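Local structure of phosphoethanolamine N-methyltransferase 1 (Haemonchus contortus, 4KRG) at residues A[359-362]-A[363-367]; A[378-381]-A[382-386]; A[258-261]-A[262-265]; A[191-194]-A[195-199]; A[245-249]-A[250-254]. The protein catalyses S-adenosylmethionine-dependent N-methylation of phosphoethanolamine, probably the opening step of phosphocholine synthesis in this parasitic nematode. All coordinates share one frame; numbering follows the deposited sequence. Where two conformers were deposited one is given.

Contact 1: residues A[359-362]-A[363-367]. With BOG (octyl beta-D-glucopyranoside), chain E.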
loop_
_atom_site.group_PDB
_atom_site.type_symbol
_atom_site.label_atom_id
_atom_site.label_comp_id
_atom_site.label_asym_id
_atom_site.label_seq_id
_atom_site.Cartn_x
_atom_site.Cartn_y
_atom_site.Cartn_z
ATOM N N SER A 359 6.676 7.325 12.021
ATOM C CA SER A 359 5.546 7.573 12.912
ATOM C C SER A 359 4.269 6.914 12.398
ATOM O O SER A 359 3.486 6.363 13.168
ATOM C CB SER A 359 5.335 9.076 13.072
ATOM O OG SER A 359 4.228 9.352 13.904
ATOM N N SER A 360 4.074 6.968 11.086
ATOM C CA SER A 360 2.906 6.365 10.443
ATOM C C SER A 360 2.858 4.854 10.678
ATOM O O SER A 360 1.821 4.303 11.053
ATOM C CB SER A 360 2.910 6.663 8.943
ATOM O OG SER A 360 1.934 5.882 8.272
ATOM N N SER A 361 3.993 4.194 10.468
ATOM C CA SER A 361 4.079 2.748 10.648
ATOM C C SER A 361 3.895 2.369 12.114
ATOM O O SER A 361 3.266 1.363 12.439
ATOM C CB SER A 361 5.413 2.210 10.125
ATOM O OG SER A 361 5.452 0.803 10.266
ATOM N N ILE A 362 4.452 3.175 13.005
ATOM C CA ILE A 362 4.318 2.899 14.429
ATOM C C ILE A 362 2.850 2.965 14.857
ATOM O O ILE A 362 2.393 2.109 15.609
ATOM C CB ILE A 362 5.215 3.823 15.278
ATOM C CG1 ILE A 362 6.679 3.422 15.102
ATOM C CG2 ILE A 362 4.827 3.774 16.753
ATOM C CD1 ILE A 362 7.633 4.256 15.921
ATOM N N ASP A 363 2.109 3.959 14.367
ATOM C CA ASP A 363 0.677 4.067 14.665
ATOM C C ASP A 363 -0.076 2.818 14.228
ATOM O O ASP A 363 -0.816 2.228 15.009
ATOM C CB ASP A 363 0.062 5.291 13.993
ATOM C CG ASP A 363 0.407 6.586 14.700
ATOM O OD1 ASP A 363 0.841 6.531 15.869
ATOM O OD2 ASP A 363 0.236 7.664 14.086
ATOM N N TYR A 364 0.115 2.432 12.975
ATOM C CA TYR A 364 -0.463 1.212 12.425
ATOM C C TYR A 364 -0.240 0.011 13.339
ATOM O O TYR A 364 -1.176 -0.699 13.698
ATOM C CB TYR A 364 0.169 0.938 11.061
ATOM C CG TYR A 364 -0.407 -0.223 10.293
ATOM C CD1 TYR A 364 -1.491 -0.049 9.453
ATOM C CD2 TYR A 364 0.163 -1.482 10.372
ATOM C CE1 TYR A 364 -2.007 -1.099 8.729
ATOM C CE2 TYR A 364 -0.345 -2.542 9.654
ATOM C CZ TYR A 364 -1.431 -2.344 8.832
ATOM O OH TYR A 364 -1.948 -3.394 8.112
ATOM N N TRP A 365 1.007 -0.210 13.728
ATOM C CA TRP A 365 1.323 -1.408 14.495
ATOM C C TRP A 365 0.929 -1.280 15.963
ATOM O O TRP A 365 0.595 -2.266 16.612
ATOM C CB TRP A 365 2.788 -1.808 14.300
ATOM C CG TRP A 365 3.047 -2.319 12.919
ATOM C CD1 TRP A 365 3.836 -1.747 11.961
ATOM C CD2 TRP A 365 2.485 -3.500 12.339
ATOM N NE1 TRP A 365 3.811 -2.510 10.819
ATOM C CE2 TRP A 365 2.991 -3.592 11.016
ATOM C CE3 TRP A 365 1.612 -4.497 12.787
ATOM C CZ2 TRP A 365 2.650 -4.638 10.155
ATOM C CZ3 TRP A 365 1.272 -5.527 11.941
ATOM C CH2 TRP A 365 1.800 -5.595 10.636
ATOM N N ASN A 366 0.940 -0.056 16.474
ATOM C CA ASN A 366 0.418 0.221 17.804
ATOM C C ASN A 366 -1.050 -0.166 17.899
ATOM O O ASN A 366 -1.468 -0.851 18.835
ATOM C CB ASN A 366 0.547 1.710 18.109
ATOM C CG ASN A 366 1.366 1.979 19.338
ATOM O OD1 ASN A 366 2.319 2.764 19.302
ATOM N ND2 ASN A 366 1.001 1.333 20.444
ATOM N N GLN A 367 -1.830 0.273 16.914
ATOM C CA GLN A 367 -3.259 -0.009 16.877
ATOM C C GLN A 367 -3.533 -1.501 16.832
ATOM O O GLN A 367 -4.608 -1.954 17.229
ATOM C CB GLN A 367 -3.910 0.659 15.664
ATOM C CG GLN A 367 -3.794 2.171 15.650
ATOM C CD GLN A 367 -4.519 2.801 14.478
ATOM O OE1 GLN A 367 -3.973 3.664 13.785
ATOM N NE2 GLN A 367 -5.761 2.374 14.251
HETATM C C1 BOG E . 3.981 -10.278 16.439
HETATM O O1 BOG E . 3.345 -9.668 15.376
HETATM C C2 BOG E . 3.003 -10.586 17.555
HETATM O O2 BOG E . 2.500 -9.363 18.068
HETATM C C3 BOG E . 3.679 -11.346 18.646
HETATM O O3 BOG E . 2.711 -11.690 19.676
HETATM C C4 BOG E . 4.338 -12.584 18.130
HETATM O O4 BOG E . 5.047 -13.259 19.188
HETATM C C5 BOG E . 5.312 -12.249 17.010
HETATM O O5 BOG E . 4.626 -11.515 15.935
HETATM C C6 BOG E . 5.890 -13.467 16.440
HETATM O O6 BOG E . 7.260 -13.259 16.298
HETATM C "C1'" BOG E . 4.183 -8.735 14.696
HETATM C "C2'" BOG E . 3.343 -8.088 13.564
HETATM C "C3'" BOG E . 2.759 -9.129 12.623
HETATM C "C4'" BOG E . 3.120 -9.136 11.272
HETATM C "C5'" BOG E . 3.168 -10.495 10.519
HETATM C "C6'" BOG E . 3.414 -10.350 9.012
HETATM C "C7'" BOG E . 4.910 -10.413 8.616
HETATM C "C8'" BOG E . 5.234 -11.675 7.893
HETATM O O HOH W 1 1.805 9.400 12.861
HETATM O O HOH W 2 3.127 8.779 16.782
HETATM O O HOH W 3 4.274 -0.312 8.465
#
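S361 OG meets the indole of W365 at its edge and in its plane, 3.5 Å from CD1. One face of that indole carries CD2 of Y364, 3.5 Å above the plane and over the ring centre, while the tyrosine in turn has W365 CG at its edge, in the plane of the ring. The octyl chain of a bound detergent, octyl glucoside, arrives obliquely, its C2' 3.7 Å from W365 CZ3. The three side chains belong to the single alpha-helix 358-367, an example of how one turn brings residues four apart into touch. W365 N donates to S361 O over 3.0 Å, and with CG beside the backbone N (chi1 -70°) the indole folds back along the preceding turn, bringing CD1 to 3.2 Å from the same S361 O. Outside the helix, Y299 is hydrogen-bonded to S361 OG, and W326 and F372 each meet the indole edge-to-face. On another flank I362 and N366 run side by side in the same direction. The amide oxygen N366 OD1, which is hydrogen-bonded to S394, passes I362 CG2 at 3.7 Å. In the backbone, N366 N makes a short bond of 2.7 Å to I362 O.

Contact 2: residues A[378-381]-A[382-386]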
loop_
_atom_site.group_PDB
_atom_site.type_symbol
_atom_site.label_atom_id
_atom_site.label_comp_id
_atom_site.label_asym_id
_atom_site.label_seq_id
_atom_site.Cartn_x
_atom_site.Cartn_y
_atom_site.Cartn_z
ATOM N N THR A 378 18.080 0.853 7.892
ATOM C CA THR A 378 19.073 1.734 7.298
ATOM C C THR A 378 18.569 3.166 7.488
ATOM O O THR A 378 17.372 3.402 7.391
ATOM C CB THR A 378 19.282 1.420 5.787
ATOM O OG1 THR A 378 18.019 1.395 5.115
ATOM C CG2 THR A 378 19.962 0.062 5.593
ATOM N N GLU A 379 19.468 4.108 7.777
ATOM C CA GLU A 379 19.120 5.535 7.870
ATOM C C GLU A 379 18.081 5.923 8.929
ATOM O O GLU A 379 17.368 6.912 8.751
ATOM C CB GLU A 379 18.628 6.069 6.521
ATOM C CG GLU A 379 19.633 6.064 5.422
ATOM C CD GLU A 379 19.066 6.604 4.127
ATOM O OE1 GLU A 379 18.149 5.968 3.562
ATOM O OE2 GLU A 379 19.523 7.675 3.681
ATOM N N LEU A 380 17.991 5.175 10.022
ATOM C CA LEU A 380 17.012 5.499 11.067
ATOM C C LEU A 380 17.285 6.842 11.738
ATOM O O LEU A 380 16.430 7.726 11.739
ATOM C CB LEU A 380 16.955 4.401 12.131
ATOM C CG LEU A 380 15.907 4.629 13.227
ATOM C CD1 LEU A 380 14.492 4.413 12.690
ATOM C CD2 LEU A 380 16.176 3.739 14.431
ATOM N N LEU A 381 18.473 6.985 12.319
ATOM C CA LEU A 381 18.847 8.221 13.008
ATOM C C LEU A 381 18.962 9.384 12.026
ATOM O O LEU A 381 18.689 10.529 12.374
ATOM C CB LEU A 381 20.167 8.046 13.761
ATOM C CG LEU A 381 20.365 6.759 14.562
ATOM C CD1 LEU A 381 21.713 6.765 15.267
ATOM C CD2 LEU A 381 19.265 6.577 15.569
ATOM N N ALA A 382 19.358 9.074 10.796
ATOM C CA ALA A 382 19.580 10.088 9.777
ATOM C C ALA A 382 18.286 10.785 9.353
ATOM O O ALA A 382 18.284 11.976 9.054
ATOM C CB ALA A 382 20.275 9.467 8.571
ATOM N N THR A 383 17.181 10.042 9.344
ATOM C CA THR A 383 15.925 10.548 8.783
ATOM C C THR A 383 14.797 10.796 9.792
ATOM O O THR A 383 13.841 11.513 9.486
ATOM C CB THR A 383 15.389 9.623 7.666
ATOM O OG1 THR A 383 14.934 8.394 8.236
ATOM C CG2 THR A 383 16.469 9.328 6.647
ATOM N N CYS A 384 14.896 10.200 10.980
ATOM C CA CYS A 384 13.830 10.299 11.984
ATOM C C CYS A 384 14.235 11.121 13.200
ATOM O O CYS A 384 15.419 11.183 13.542
ATOM C CB CYS A 384 13.422 8.905 12.454
ATOM S SG CYS A 384 12.946 7.804 11.121
ATOM N N ASP A 385 13.254 11.731 13.866
ATOM C CA ASP A 385 13.543 12.479 15.092
ATOM C C ASP A 385 13.453 11.612 16.350
ATOM O O ASP A 385 12.939 10.488 16.308
ATOM C CB ASP A 385 12.685 13.752 15.218
ATOM C CG ASP A 385 11.195 13.465 15.314
ATOM O OD1 ASP A 385 10.796 12.294 15.494
ATOM O OD2 ASP A 385 10.405 14.432 15.225
ATOM N N ASP A 386 13.969 12.137 17.458
ATOM C CA ASP A 386 13.963 11.421 18.727
ATOM C C ASP A 386 12.580 10.946 19.133
ATOM O O ASP A 386 12.413 9.804 19.560
ATOM C CB ASP A 386 14.538 12.293 19.842
ATOM C CG ASP A 386 16.036 12.420 19.765
ATOM O OD1 ASP A 386 16.659 11.628 19.026
ATOM O OD2 ASP A 386 16.585 13.309 20.450
#
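T383 OG1 donates to E379 O over 2.9 Å, tilted 21° from the plane of that carbonyl, and C384 N donates to L380 O over 3.0 Å. Both bonds reach back to residues at the start of the same short helix, 380-383, which is barely one turn long. T383 OG1 sits between its own backbone N and carbonyl carbon (chi1 70°), a torsion that swings the hydroxyl back over the preceding turn. A threonine hydroxyl bonded to the carbonyl one turn back is a common arrangement in helices. T383 N adds only weak bonds to E379 O and L380 O, which means that E379 O is held chiefly by the side chain. Packing follows the same two pairs: T383 CG2 rests 3.9 Å from E379 CB, and C384 SG lies 4.0 Å from L380 CD1. E379, the N-cap residue, has a left-handed backbone (phi 61°) and sends its carboxylate to the backbone N atoms of Q305 and R306. The carboxylate of E406 receives L381 N and A382 N at the helix start, whereas R419 binds L381 O and C384 O. The turn comes one residue after strand 372-378, with L380 set against strands 297-302 and 400-408 and C384 touching I389 of helix 386-390.

Contact 3: residues A[258-261]-A[262-265]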
loop_
_atom_site.group_PDB
_atom_site.type_symbol
_atom_site.label_atom_id
_atom_site.label_comp_id
_atom_site.label_asym_id
_atom_site.label_seq_id
_atom_site.Cartn_x
_atom_site.Cartn_y
_atom_site.Cartn_z
ATOM N N GLN A 258 1.018 10.276 -17.408
ATOM C CA GLN A 258 2.277 10.350 -18.150
ATOM C C GLN A 258 3.543 10.446 -17.284
ATOM O O GLN A 258 4.411 9.574 -17.355
ATOM C CB GLN A 258 2.234 11.509 -19.151
ATOM C CG GLN A 258 2.101 11.082 -20.615
ATOM C CD GLN A 258 0.771 10.413 -20.926
ATOM O OE1 GLN A 258 -0.295 10.990 -20.705
ATOM N NE2 GLN A 258 0.831 9.189 -21.444
ATOM N N ILE A 259 3.644 11.501 -16.480
ATOM C CA ILE A 259 4.856 11.782 -15.705
ATOM C C ILE A 259 5.249 10.659 -14.734
ATOM O O ILE A 259 6.380 10.159 -14.762
ATOM C CB ILE A 259 4.717 13.088 -14.893
ATOM C CG1 ILE A 259 4.407 14.282 -15.806
ATOM C CG2 ILE A 259 5.974 13.335 -14.070
ATOM C CD1 ILE A 259 5.561 14.722 -16.697
ATOM N N TRP A 260 4.312 10.277 -13.871
ATOM C CA TRP A 260 4.563 9.250 -12.863
ATOM C C TRP A 260 4.832 7.842 -13.417
ATOM O O TRP A 260 5.778 7.191 -12.978
ATOM C CB TRP A 260 3.438 9.219 -11.819
ATOM C CG TRP A 260 3.340 10.457 -10.975
ATOM C CD1 TRP A 260 4.313 11.398 -10.771
ATOM C CD2 TRP A 260 2.198 10.895 -10.227
ATOM N NE1 TRP A 260 3.846 12.387 -9.934
ATOM C CE2 TRP A 260 2.548 12.101 -9.590
ATOM C CE3 TRP A 260 0.912 10.379 -10.036
ATOM C CZ2 TRP A 260 1.658 12.799 -8.773
ATOM C CZ3 TRP A 260 0.034 11.071 -9.224
ATOM C CH2 TRP A 260 0.409 12.267 -8.602
ATOM N N PRO A 261 4.008 7.358 -14.370
ATOM C CA PRO A 261 4.310 6.007 -14.869
ATOM C C PRO A 261 5.679 5.946 -15.540
ATOM O O PRO A 261 6.334 4.905 -15.527
ATOM C CB PRO A 261 3.205 5.759 -15.899
ATOM C CG PRO A 261 2.084 6.658 -15.471
ATOM C CD PRO A 261 2.762 7.889 -14.954
ATOM N N ALA A 262 6.102 7.069 -16.109
ATOM C CA ALA A 262 7.416 7.169 -16.716
ATOM C C ALA A 262 8.503 7.084 -15.649
ATOM O O ALA A 262 9.470 6.336 -15.798
ATOM C CB ALA A 262 7.535 8.463 -17.491
ATOM N N GLU A 263 8.345 7.860 -14.580
ATOM C CA GLU A 263 9.304 7.851 -13.485
ATOM C C GLU A 263 9.367 6.486 -12.827
ATOM O O GLU A 263 10.438 6.040 -12.444
ATOM C CB GLU A 263 8.981 8.942 -12.459
ATOM C CG GLU A 263 9.161 10.358 -13.000
ATOM C CD GLU A 263 8.642 11.442 -12.061
ATOM O OE1 GLU A 263 7.994 11.115 -11.043
ATOM O OE2 GLU A 263 8.883 12.634 -12.349
ATOM N N GLN A 264 8.225 5.819 -12.696
ATOM C CA GLN A 264 8.211 4.459 -12.171
ATOM C C GLN A 264 9.035 3.533 -13.047
ATOM O O GLN A 264 9.843 2.753 -12.544
ATOM C CB GLN A 264 6.793 3.906 -12.050
ATOM C CG GLN A 264 6.754 2.476 -11.532
ATOM C CD GLN A 264 7.268 2.350 -10.106
ATOM O OE1 GLN A 264 6.554 2.647 -9.153
ATOM N NE2 GLN A 264 8.514 1.908 -9.957
ATOM N N LYS A 265 8.839 3.624 -14.357
ATOM C CA LYS A 265 9.560 2.749 -15.279
ATOM C C LYS A 265 11.080 2.875 -15.176
ATOM O O LYS A 265 11.791 1.878 -15.299
ATOM C CB LYS A 265 9.100 2.936 -16.730
ATOM C CG LYS A 265 7.781 2.251 -17.096
ATOM C CD LYS A 265 7.589 0.903 -16.391
ATOM C CE LYS A 265 8.565 -0.176 -16.854
ATOM N NZ LYS A 265 8.446 -1.399 -16.012
#
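E263 reaches back along its helix to touch I259 and W260 at once. Its OE2 lies 3.5 Å from I259 CG2, the two side chains running alongside each other in the same direction. Its OE1 comes to the edge of the W260 indole, near the ring plane and 3.7 Å from CD1, with the ring and carboxylate planes turned 44° apart. The glutamate keeps CG beside its backbone N (chi1 -67°) and extends from there, a course that also takes CG to 3.3 Å from I259 O. In the backbone, E263 N bonds to I259 O at 3.0 Å and Q264 N to W260 O at 2.8 Å. A second shell fixes the polar ends: Y333 OH is hydrogen-bonded to E263 OE1, while Q264 joins S190 through OE1 and the backbone oxygen of Y333 through NE2. K265, bent twice along its chain, forms a salt bridge with D268. Having no N-H of its own, P261 cannot bond to the turn before, although P261 O still accepts from K265 N. The result is the textbook proline kink, here placed inside the long helix 249-271.

Contact 4: residues A[191-194]-A[195-199]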
loop_
_atom_site.group_PDB
_atom_site.type_symbol
_atom_site.label_atom_id
_atom_site.label_comp_id
_atom_site.label_asym_id
_atom_site.label_seq_id
_atom_site.Cartn_x
_atom_site.Cartn_y
_atom_site.Cartn_z
ATOM N N LEU A 191 1.273 4.631 -8.198
ATOM C CA LEU A 191 0.469 5.667 -8.840
ATOM C C LEU A 191 -0.762 6.022 -8.019
ATOM O O LEU A 191 -1.191 7.178 -7.970
ATOM C CB LEU A 191 0.041 5.215 -10.233
ATOM C CG LEU A 191 1.200 4.882 -11.167
ATOM C CD1 LEU A 191 0.698 4.589 -12.566
ATOM C CD2 LEU A 191 2.187 6.023 -11.191
ATOM N N TYR A 192 -1.350 5.015 -7.392
ATOM C CA TYR A 192 -2.494 5.264 -6.544
ATOM C C TYR A 192 -2.054 6.089 -5.341
ATOM O O TYR A 192 -2.657 7.110 -5.039
ATOM C CB TYR A 192 -3.135 3.950 -6.125
ATOM C CG TYR A 192 -3.892 3.250 -7.234
ATOM C CD1 TYR A 192 -4.986 3.859 -7.841
ATOM C CD2 TYR A 192 -3.541 1.970 -7.647
ATOM C CE1 TYR A 192 -5.697 3.217 -8.839
ATOM C CE2 TYR A 192 -4.254 1.320 -8.638
ATOM C CZ TYR A 192 -5.328 1.952 -9.228
ATOM O OH TYR A 192 -6.030 1.320 -10.220
ATOM N N ILE A 193 -0.979 5.669 -4.679
ATOM C CA ILE A 193 -0.479 6.389 -3.505
ATOM C C ILE A 193 -0.147 7.842 -3.845
ATOM O O ILE A 193 -0.575 8.759 -3.150
ATOM C CB ILE A 193 0.770 5.716 -2.896
ATOM C CG1 ILE A 193 0.477 4.260 -2.524
ATOM C CG2 ILE A 193 1.246 6.488 -1.677
ATOM C CD1 ILE A 193 1.735 3.425 -2.316
ATOM N N LYS A 194 0.596 8.053 -4.926
ATOM C CA LYS A 194 0.991 9.403 -5.320
ATOM C C LYS A 194 -0.201 10.277 -5.695
ATOM O O LYS A 194 -0.243 11.451 -5.340
ATOM C CB LYS A 194 2.034 9.370 -6.443
ATOM C CG LYS A 194 3.384 8.803 -6.000
ATOM C CD LYS A 194 4.474 8.983 -7.052
ATOM C CE LYS A 194 4.959 10.423 -7.132
ATOM N NZ LYS A 194 5.482 10.904 -5.826
ATOM N N LEU A 195 -1.173 9.707 -6.401
ATOM C CA LEU A 195 -2.366 10.473 -6.765
ATOM C C LEU A 195 -3.096 10.940 -5.518
ATOM O O LEU A 195 -3.469 12.094 -5.410
ATOM C CB LEU A 195 -3.306 9.655 -7.649
ATOM C CG LEU A 195 -4.645 10.337 -7.956
ATOM C CD1 LEU A 195 -4.420 11.707 -8.577
ATOM C CD2 LEU A 195 -5.502 9.481 -8.862
ATOM N N LEU A 196 -3.275 10.033 -4.570
ATOM C CA LEU A 196 -3.969 10.353 -3.336
ATOM C C LEU A 196 -3.285 11.493 -2.583
ATOM O O LEU A 196 -3.941 12.431 -2.128
ATOM C CB LEU A 196 -4.090 9.099 -2.466
ATOM C CG LEU A 196 -5.078 8.045 -2.983
ATOM C CD1 LEU A 196 -4.811 6.678 -2.362
ATOM C CD2 LEU A 196 -6.498 8.485 -2.682
ATOM N N ARG A 197 -1.963 11.419 -2.481
ATOM C CA ARG A 197 -1.187 12.420 -1.756
ATOM C C ARG A 197 -1.176 13.764 -2.475
ATOM O O ARG A 197 -1.027 14.808 -1.846
ATOM C CB ARG A 197 0.252 11.935 -1.528
ATOM C CG ARG A 197 0.374 10.698 -0.642
ATOM C CD ARG A 197 1.828 10.335 -0.401
ATOM N NE ARG A 197 2.491 11.301 0.472
ATOM C CZ ARG A 197 3.809 11.419 0.608
ATOM N NH1 ARG A 197 4.626 10.644 -0.089
ATOM N NH2 ARG A 197 4.312 12.324 1.434
ATOM N N ALA A 198 -1.343 13.738 -3.793
ATOM C CA ALA A 198 -1.273 14.958 -4.596
ATOM C C ALA A 198 -2.516 15.829 -4.463
ATOM O O ALA A 198 -2.419 17.056 -4.470
ATOM C CB ALA A 198 -1.031 14.622 -6.061
ATOM N N ILE A 199 -3.679 15.190 -4.362
ATOM C CA ILE A 199 -4.960 15.894 -4.409
ATOM C C ILE A 199 -5.070 17.040 -3.399
ATOM O O ILE A 199 -4.756 16.885 -2.215
ATOM C CB ILE A 199 -6.150 14.910 -4.236
ATOM C CG1 ILE A 199 -6.357 14.103 -5.516
ATOM C CG2 ILE A 199 -7.439 15.651 -3.895
ATOM C CD1 ILE A 199 -7.344 12.961 -5.372
#
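I193 and R197 run alongside each other on helix 189-198, pointing the same way, with CG2 of the isoleucine 4.1 Å from CD of the arginine. The arginine CG comes closer to the backbone, 3.3 Å from I193 O. The two sides of the helix differ in their surroundings. L191, Y192, L195 and L196 are buried against neighbouring elements, whereas K194 and R197 are partly exposed. On the packed side the alpha-helical repeat is regular: L195 N reaches L191 O and L196 N reaches Y192 O, each over 3.0 Å. L195 touches L191 O through CB alone, at 3.3 Å; with CG anti to its backbone N (chi1 174°), its branched end leads away to V139 and L143. On the looser side R197 bends at chi3, and its guanidinium forms salt bridges with E332 and E356. K194 NZ remains 5.8 Å from R197 NH1; the acidic partners probably ease the proximity of these like charges, and the lysine also makes a cation-pi contact with W260. Around the helix, L191 and A198 meet helix 249-271, L195 packs on helix 136-149, and L196 rests on F211 and V213 of strand 208-218.

Contact 5: residues A[245-249]-A[250-254]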
loop_
_atom_site.group_PDB
_atom_site.type_symbol
_atom_site.label_atom_id
_atom_site.label_comp_id
_atom_site.label_asym_id
_atom_site.label_seq_id
_atom_site.Cartn_x
_atom_site.Cartn_y
_atom_site.Cartn_z
ATOM N N GLU A 245 -2.628 25.013 -2.593
ATOM C CA GLU A 245 -3.372 25.435 -3.781
ATOM C C GLU A 245 -4.039 24.243 -4.472
ATOM O O GLU A 245 -3.492 23.140 -4.476
ATOM C CB GLU A 245 -2.454 26.163 -4.766
ATOM C CG GLU A 245 -1.303 25.315 -5.296
ATOM C CD GLU A 245 -0.622 25.939 -6.504
ATOM O OE1 GLU A 245 -0.739 27.167 -6.689
ATOM O OE2 GLU A 245 0.026 25.200 -7.275
ATOM N N GLU A 246 -5.214 24.473 -5.057
ATOM C CA GLU A 246 -5.992 23.396 -5.670
ATOM C C GLU A 246 -5.214 22.681 -6.756
ATOM O O GLU A 246 -4.363 23.271 -7.420
ATOM C CB GLU A 246 -7.290 23.934 -6.275
ATOM C CG GLU A 246 -8.266 24.481 -5.268
ATOM C CD GLU A 246 -9.481 25.106 -5.918
ATOM O OE1 GLU A 246 -9.666 26.335 -5.768
ATOM O OE2 GLU A 246 -10.251 24.371 -6.571
ATOM N N THR A 247 -5.506 21.400 -6.926
ATOM C CA THR A 247 -4.958 20.653 -8.039
ATOM C C THR A 247 -6.112 20.347 -8.960
ATOM O O THR A 247 -7.060 19.675 -8.563
ATOM C CB THR A 247 -4.312 19.339 -7.589
ATOM O OG1 THR A 247 -5.176 18.681 -6.655
ATOM C CG2 THR A 247 -2.975 19.607 -6.929
ATOM N N SER A 248 -6.038 20.853 -10.186
ATOM C CA SER A 248 -7.096 20.646 -11.167
ATOM C C SER A 248 -7.070 19.215 -11.689
ATOM O O SER A 248 -6.121 18.479 -11.434
ATOM C CB SER A 248 -6.923 21.611 -12.336
ATOM O OG SER A 248 -5.842 21.214 -13.163
ATOM N N VAL A 249 -8.107 18.830 -12.429
ATOM C CA VAL A 249 -8.157 17.509 -13.052
ATOM C C VAL A 249 -7.080 17.369 -14.131
ATOM O O VAL A 249 -6.431 16.333 -14.236
ATOM C CB VAL A 249 -9.551 17.207 -13.647
ATOM C CG1 VAL A 249 -9.578 15.832 -14.287
ATOM C CG2 VAL A 249 -10.603 17.279 -12.568
ATOM N N ASP A 250 -6.884 18.420 -14.919
ATOM C CA ASP A 250 -5.869 18.404 -15.966
ATOM C C ASP A 250 -4.448 18.327 -15.408
ATOM O O ASP A 250 -3.602 17.622 -15.961
ATOM C CB ASP A 250 -6.017 19.627 -16.876
ATOM C CG ASP A 250 -7.256 19.559 -17.754
ATOM O OD1 ASP A 250 -7.658 18.442 -18.137
ATOM O OD2 ASP A 250 -7.823 20.625 -18.064
ATOM N N ASP A 251 -4.194 19.047 -14.317
ATOM C CA ASP A 251 -2.884 19.041 -13.661
ATOM C C ASP A 251 -2.580 17.680 -13.039
ATOM O O ASP A 251 -1.442 17.218 -13.055
ATOM C CB ASP A 251 -2.811 20.134 -12.582
ATOM C CG ASP A 251 -2.490 21.513 -13.149
ATOM O OD1 ASP A 251 -2.480 21.678 -14.390
ATOM O OD2 ASP A 251 -2.251 22.440 -12.341
ATOM N N LEU A 252 -3.606 17.045 -12.486
ATOM C CA LEU A 252 -3.459 15.728 -11.884
ATOM C C LEU A 252 -3.331 14.659 -12.957
ATOM O O LEU A 252 -2.562 13.713 -12.809
ATOM C CB LEU A 252 -4.652 15.415 -10.986
ATOM C CG LEU A 252 -4.698 16.169 -9.660
ATOM C CD1 LEU A 252 -6.055 16.006 -8.988
ATOM C CD2 LEU A 252 -3.587 15.684 -8.746
ATOM N N LEU A 253 -4.079 14.824 -14.042
ATOM C CA LEU A 253 -4.089 13.856 -15.137
ATOM C C LEU A 253 -2.729 13.738 -15.818
ATOM O O LEU A 253 -2.267 12.635 -16.109
ATOM C CB LEU A 253 -5.180 14.206 -16.155
ATOM C CG LEU A 253 -5.494 13.151 -17.218
ATOM C CD1 LEU A 253 -5.870 11.823 -16.589
ATOM C CD2 LEU A 253 -6.600 13.626 -18.142
ATOM N N ASN A 254 -2.081 14.869 -16.056
ATOM C CA ASN A 254 -0.735 14.860 -16.617
ATOM C C ASN A 254 0.209 14.002 -15.791
ATOM O O ASN A 254 0.973 13.202 -16.325
ATOM C CB ASN A 254 -0.173 16.273 -16.687
ATOM C CG ASN A 254 1.254 16.302 -17.189
ATOM O OD1 ASN A 254 1.604 15.598 -18.138
ATOM N ND2 ASN A 254 2.093 17.102 -16.541
#
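T247 and L252 cross at about a right angle, the threonine bringing CB to 3.8 Å from L252 CG and OG1 to 3.7 Å from L252 CD1. The hydroxyl has its polar partner elsewhere, in the backbone N of R200, so its meeting with the leucine is purely one of packing. L252 also leans over the preceding turn, its CG 3.2 Å from S248 O, the oxygen that accepts from L252 N. The next pair gives a worked case of the helix N-cap. S248 precedes helix 249-271, and its OG takes the hydrogen of D251 N over 3.0 Å with an N-H...O angle of 159°. A chi1 of 74° sets the serine oxygen between its own N and carbonyl carbon, close enough to the helix start to accept this first-turn N-H. D251 CB comes to 3.3 Å from the same oxygen, and its carboxylate stands beside the capping bond without sharing it. Further along, L253 CB comes to 3.1 Å from V249 O, which receives L253 N at 2.8 Å. D250, on the exposed side, forms a salt bridge through OD1 with R137 of helix 136-149, the helix on which V249, L252 and L253 also rest.

How the contacts relate
From the N terminus the order is contact 4, contact 5, contact 3, contact 1 and contact 2. Each closes only a turn of chain, and they follow in series without nesting or crossing. Contact 4 lies on helix 189-198; contact 5 leads the loop after strand 231-240 into helix 249-271, which also carries contact 3. These three touch one another: W260 packs on K194, L195 and A198, T247 and L252 meet A198 and I199, and a probable backbone hydrogen bond from I259 to N254 joins contacts 3 and 5. Contacts 1 and 2 come before and after strand 372-378 in the chain, their centres about 16 Å apart and without touch. Contacts 1 and 3 lie on opposite sides of the chain's centre.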